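Local coordinates for amidohydrolase (Thermotoga maritima, PDB 3OOQ), which hydrolyses amide bonds as a member of the amidohydrolase family, perhaps those of a cyclic ureide such as allantoin, at the interface of chains A and B and the interface of chains A and C. Numbering follows the deposited sequence. Chains: chain A/B/C, amidohydrolase.

Contact 1: the interface of chains A and B. Residues chain A 184, 188, 191-192; chain B 203-206.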
loop_
_atom_site.group_PDB
_atom_site.type_symbol
_atom_site.label_atom_id
_atom_site.label_comp_id
_atom_site.label_asym_id
_atom_site.label_seq_id
_atom_site.Cartn_x
_atom_site.Cartn_y
_atom_site.Cartn_z
ATOM N N THR A 184 26.092 24.174 8.664
ATOM C CA THR A 184 25.853 24.928 9.871
ATOM C C THR A 184 26.234 24.037 11.051
ATOM O O THR A 184 26.922 24.487 11.973
ATOM C CB THR A 184 24.392 25.394 9.981
ATOM O OG1 THR A 184 24.072 26.241 8.867
ATOM C CG2 THR A 184 24.172 26.160 11.275
ATOM N N ASN A 188 29.227 24.168 14.119
ATOM C CA ASN A 188 28.978 23.889 15.536
ATOM C C ASN A 188 29.931 22.804 16.050
ATOM O O ASN A 188 30.566 22.953 17.109
ATOM C CB ASN A 188 27.538 23.432 15.791
ATOM C CG ASN A 188 26.512 24.531 15.602
ATOM O OD1 ASN A 188 26.827 25.726 15.604
ATOM N ND2 ASN A 188 25.259 24.123 15.448
ATOM N N LYS A 191 33.427 24.051 16.622
ATOM C CA LYS A 191 33.514 24.899 17.812
ATOM C C LYS A 191 33.584 24.015 19.073
ATOM O O LYS A 191 34.317 24.319 20.018
ATOM C CB LYS A 191 32.340 25.898 17.894
ATOM C CG LYS A 191 32.264 26.897 16.742
ATOM C CD LYS A 191 31.214 27.990 17.007
ATOM C CE LYS A 191 30.448 28.419 15.750
ATOM N NZ LYS A 191 31.341 28.947 14.680
ATOM N N LYS A 192 32.835 22.911 19.071
ATOM C CA LYS A 192 32.838 21.998 20.203
ATOM C C LYS A 192 34.191 21.305 20.344
ATOM O O LYS A 192 34.684 21.087 21.458
ATOM C CB LYS A 192 31.711 20.982 20.093
ATOM C CG LYS A 192 30.314 21.554 20.336
ATOM C CD LYS A 192 29.288 20.505 19.986
ATOM C CE LYS A 192 27.882 20.926 20.342
ATOM N NZ LYS A 192 26.990 19.751 20.088
ATOM N N PHE B 203 28.558 30.268 22.343
ATOM C CA PHE B 203 27.328 29.600 21.924
ATOM C C PHE B 203 27.613 28.636 20.766
ATOM O O PHE B 203 28.169 29.039 19.746
ATOM C CB PHE B 203 26.238 30.625 21.558
ATOM C CG PHE B 203 24.910 29.999 21.231
ATOM C CD1 PHE B 203 24.101 29.468 22.245
ATOM C CD2 PHE B 203 24.481 29.918 19.908
ATOM C CE1 PHE B 203 22.882 28.879 21.941
ATOM C CE2 PHE B 203 23.271 29.334 19.589
ATOM C CZ PHE B 203 22.460 28.811 20.609
ATOM N N THR B 204 27.239 27.372 20.943
ATOM C CA THR B 204 27.575 26.317 19.982
ATOM C C THR B 204 26.353 25.523 19.492
ATOM O O THR B 204 26.483 24.371 19.079
ATOM C CB THR B 204 28.566 25.296 20.593
ATOM O OG1 THR B 204 27.989 24.751 21.784
ATOM C CG2 THR B 204 29.925 25.940 20.911
ATOM N N GLU B 205 25.173 26.133 19.529
ATOM C CA GLU B 205 23.951 25.436 19.120
ATOM C C GLU B 205 23.254 26.201 18.023
ATOM O O GLU B 205 22.028 26.162 17.931
ATOM C CB GLU B 205 22.983 25.242 20.306
ATOM C CG GLU B 205 23.416 24.289 21.415
ATOM C CD GLU B 205 22.361 24.190 22.545
ATOM O OE1 GLU B 205 22.552 24.819 23.621
ATOM O OE2 GLU B 205 21.339 23.486 22.358
ATOM N N THR B 206 24.023 26.900 17.195
ATOM C CA THR B 206 23.451 27.644 16.077
ATOM C C THR B 206 22.574 26.717 15.251
ATOM O O THR B 206 22.941 25.579 14.994
ATOM C CB THR B 206 24.536 28.287 15.189
ATOM O OG1 THR B 206 25.331 29.160 15.997
ATOM C CG2 THR B 206 23.904 29.095 14.059
#

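Contact 2: the interface of chains A and C. Residues chain A 275, 311, 313-314, 317, 371; chain C 274-276, 321, 324-325.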
loop_
_atom_site.group_PDB
_atom_site.type_symbol
_atom_site.label_atom_id
_atom_site.label_comp_id
_atom_site.label_asym_id
_atom_site.label_seq_id
_atom_site.Cartn_x
_atom_site.Cartn_y
_atom_site.Cartn_z
ATOM N N LEU A 275 28.393 13.596 -25.426
ATOM C CA LEU A 275 27.947 12.718 -26.503
ATOM C C LEU A 275 26.803 11.848 -25.984
ATOM O O LEU A 275 26.991 10.658 -25.727
ATOM C CB LEU A 275 29.129 11.837 -26.942
ATOM C CG LEU A 275 28.919 10.896 -28.125
ATOM C CD1 LEU A 275 29.131 11.691 -29.380
ATOM C CD2 LEU A 275 29.892 9.707 -28.035
ATOM N N PRO A 311 30.395 4.942 -22.014
ATOM C CA PRO A 311 31.450 4.060 -21.521
ATOM C C PRO A 311 32.836 4.710 -21.576
ATOM O O PRO A 311 33.198 5.347 -22.557
ATOM C CB PRO A 311 31.355 2.844 -22.443
ATOM C CG PRO A 311 29.957 2.924 -23.053
ATOM C CD PRO A 311 29.708 4.386 -23.197
ATOM N N GLU A 313 35.570 3.475 -22.121
ATOM C CA GLU A 313 36.304 3.024 -23.311
ATOM C C GLU A 313 36.179 3.989 -24.509
ATOM O O GLU A 313 37.055 4.004 -25.396
ATOM C CB GLU A 313 35.863 1.619 -23.718
ATOM C CG GLU A 313 34.359 1.438 -23.860
ATOM C CD GLU A 313 33.940 -0.021 -24.134
ATOM O OE1 GLU A 313 34.741 -0.748 -24.779
ATOM O OE2 GLU A 313 32.799 -0.410 -23.716
ATOM N N PHE A 314 35.112 4.787 -24.527
ATOM C CA PHE A 314 34.847 5.699 -25.647
ATOM C C PHE A 314 35.175 7.166 -25.351
ATOM O O PHE A 314 34.706 8.075 -26.037
ATOM C CB PHE A 314 33.405 5.518 -26.164
ATOM C CG PHE A 314 33.088 4.102 -26.595
ATOM C CD1 PHE A 314 33.921 3.417 -27.482
ATOM C CD2 PHE A 314 31.960 3.456 -26.112
ATOM C CE1 PHE A 314 33.635 2.106 -27.880
ATOM C CE2 PHE A 314 31.653 2.150 -26.512
ATOM C CZ PHE A 314 32.506 1.467 -27.393
ATOM N N VAL A 317 36.363 8.791 -28.301
ATOM C CA VAL A 317 35.281 8.953 -29.267
ATOM C C VAL A 317 34.500 10.247 -28.975
ATOM O O VAL A 317 34.259 11.057 -29.886
ATOM C CB VAL A 317 34.344 7.718 -29.280
ATOM C CG1 VAL A 317 33.134 7.959 -30.218
ATOM C CG2 VAL A 317 35.138 6.467 -29.711
HETATM N N MSE A 371 39.520 7.051 -35.679
HETATM C CA MSE A 371 38.768 5.856 -35.284
HETATM C C MSE A 371 39.402 4.540 -35.751
HETATM O O MSE A 371 39.034 3.475 -35.262
HETATM C CB MSE A 371 37.302 5.951 -35.728
HETATM C CG MSE A 371 36.504 7.049 -35.042
HETATM SE SE MSE A 371 36.582 6.916 -33.071
HETATM C CE MSE A 371 37.930 8.300 -32.668
ATOM N N LEU C 274 25.390 -0.164 -30.259
ATOM C CA LEU C 274 26.704 -0.742 -29.964
ATOM C C LEU C 274 27.616 0.208 -29.173
ATOM O O LEU C 274 28.405 -0.223 -28.338
ATOM C CB LEU C 274 27.387 -1.247 -31.243
ATOM C CG LEU C 274 26.708 -2.498 -31.818
ATOM C CD1 LEU C 274 27.132 -2.740 -33.256
ATOM C CD2 LEU C 274 26.997 -3.726 -30.967
ATOM N N LEU C 275 27.488 1.503 -29.420
ATOM C CA LEU C 275 28.320 2.483 -28.738
ATOM C C LEU C 275 27.661 2.883 -27.432
ATOM O O LEU C 275 27.223 4.025 -27.285
ATOM C CB LEU C 275 28.519 3.714 -29.626
ATOM C CG LEU C 275 29.499 4.787 -29.150
ATOM C CD1 LEU C 275 30.932 4.405 -29.549
ATOM C CD2 LEU C 275 29.126 6.174 -29.726
ATOM N N THR C 276 27.613 1.942 -26.483
ATOM C CA THR C 276 26.759 2.068 -25.312
ATOM C C THR C 276 27.177 1.124 -24.184
ATOM O O THR C 276 27.823 0.108 -24.420
ATOM C CB THR C 276 25.270 1.839 -25.684
ATOM O OG1 THR C 276 24.433 2.476 -24.708
ATOM C CG2 THR C 276 24.931 0.336 -25.790
ATOM N N THR C 321 33.321 4.447 -35.261
ATOM C CA THR C 321 33.976 3.790 -34.133
ATOM C C THR C 321 34.210 2.298 -34.350
ATOM O O THR C 321 35.174 1.752 -33.821
ATOM C CB THR C 321 33.193 4.031 -32.814
ATOM O OG1 THR C 321 33.224 5.434 -32.529
ATOM C CG2 THR C 321 33.839 3.292 -31.638
ATOM N N ARG C 324 37.488 0.568 -35.294
ATOM C CA ARG C 324 38.402 0.252 -34.210
ATOM C C ARG C 324 38.219 -1.222 -33.796
ATOM O O ARG C 324 38.992 -1.754 -33.005
ATOM C CB ARG C 324 38.117 1.199 -33.043
ATOM C CG ARG C 324 39.198 1.356 -32.004
ATOM C CD ARG C 324 38.939 2.619 -31.174
ATOM N NE ARG C 324 39.609 3.810 -31.719
ATOM C CZ ARG C 324 39.715 4.977 -31.088
ATOM N NH1 ARG C 324 39.163 5.145 -29.882
ATOM N NH2 ARG C 324 40.373 5.979 -31.665
ATOM N N TYR C 325 37.196 -1.868 -34.352
ATOM C CA TYR C 325 36.833 -3.237 -33.987
ATOM C C TYR C 325 36.682 -4.148 -35.212
ATOM O O TYR C 325 35.915 -5.115 -35.197
ATOM C CB TYR C 325 35.572 -3.245 -33.089
ATOM C CG TYR C 325 35.765 -2.392 -31.857
ATOM C CD1 TYR C 325 35.295 -1.071 -31.813
ATOM C CD2 TYR C 325 36.472 -2.885 -30.754
ATOM C CE1 TYR C 325 35.500 -0.270 -30.697
ATOM C CE2 TYR C 325 36.697 -2.089 -29.625
ATOM C CZ TYR C 325 36.201 -0.784 -29.601
ATOM O OH TYR C 325 36.419 0.007 -28.488
HETATM O O HOH W 1 37.672 3.381 -28.052
HETATM O O HOH W 2 30.301 -0.563 -25.162
#

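Contact 1: the interface of chains A and B
The side-chain amide of A:Asn188, on the helix 172-198, reaches across to the backbone of a loop in chain B. Its ND2 gives a hydrogen bond of 2.8 Å to the carbonyl O of B:Thr206, nearly straight at 164°. The acceptor lies in the amide plane of the asparagine, and the N-H meets a lone pair of the carbonyl in the carbonyl plane. Asparagine suits the place because its short, flat amide can offer an N-H to a main chain without bringing a charge. Its CG stands anti to its own carbonyl carbon (chi1 -70°). The carbonyl O of B:Thr204 lies above the face of the amide, 3.5 Å from CG of A:Asn188. One turn back along the helix, the methyl CG2 of A:Thr184 meets CG2 of B:Thr206 at 4.1 Å, the two side chains crossing at about a right angle. One turn ahead on the helix, CB of A:Lys191 receives the methyl CG2 of B:Thr204 at 3.9 Å, while the threonine OG1 takes the crowded place between backbone N and carbonyl carbon (chi1 57°). A:Lys192 crosses B:Thr204 obliquely with an extended chain, its aliphatic CG 4.1 Å from the threonine CB. Both lysines thus lend methylenes to the packing. This small patch, a side-chain-to-backbone hydrogen bond amid methyl and methylene packing, would help hold A and B together in the deposited assembly, though the structure alone does not show that this pairing is biological.

Contact 2: the interface of chains A and C
The 3-10 helix 312-314 and helix 315-321 of chain A, with the loops at A:Leu275, A:Pro311 and A:Met371, meet the loop 274-276, the end of helix 315-321 and the 3-10 helix 322-325 of chain C, in a two-fold interface between amidohydrolase-family subunits. C:Leu275, a branched residue with a methyl to spare, lays CD1 over the middle of the A:Phe314 ring, 3.6 Å from the centroid, a CH-pi contact. CG of A:Glu313 backs the opposite face, from the crowded position between backbone N and carbonyl carbon (chi1 51°). At the rim, CE1 of A:Phe314 lies 3.5 Å from the phenol OH of C:Tyr325 and 3.9 Å from the methyl CG2 of C:Thr321. An alanine here would remove the ring that C:Leu275 caps, and would probably leave C:Leu275 and C:Tyr325 less firmly packed. A:Val317 and C:Thr321, compact and beta-branched, approach tip to tip, methyl CG1 of the valine 3.4 Å from the threonine hydroxyl OG1. A:Met371 is selenomethionine, with sulfur in the natural protein; its bent chain sets the selenium above the C:Arg324 guanidinium, whose likely charge may polarise it. No direct hydrogen bond crosses this patch; polar links run through water. C:Arg324, bent at chi3 (-92°), points NH1 to water 1, 2.9 Å away, which also contacts the backbone O of A:Glu313. Water 2 links OE2 of the A:Glu313 carboxylate, at 2.9 Å, to the carbonyl O of C:Thr276, at 2.7 Å.

Contact 1 and contact 2 lie about 52 Å apart, measured between the centres of their C-alpha atoms, and share no residue or secondary-structure element. Chain A therefore touches two neighbours through separate surfaces. The symmetry differs as well: the interface containing contact 2 is two-fold, so its interactions recur with the chains exchanged, whereas that of contact 1 is not an exact two-fold, so its contacts need not recur exactly with the chains exchanged. Combining the two kinds of interface could link subunits into the deposited assembly of ten copies, although the structure alone does not show whether that assembly forms in solution.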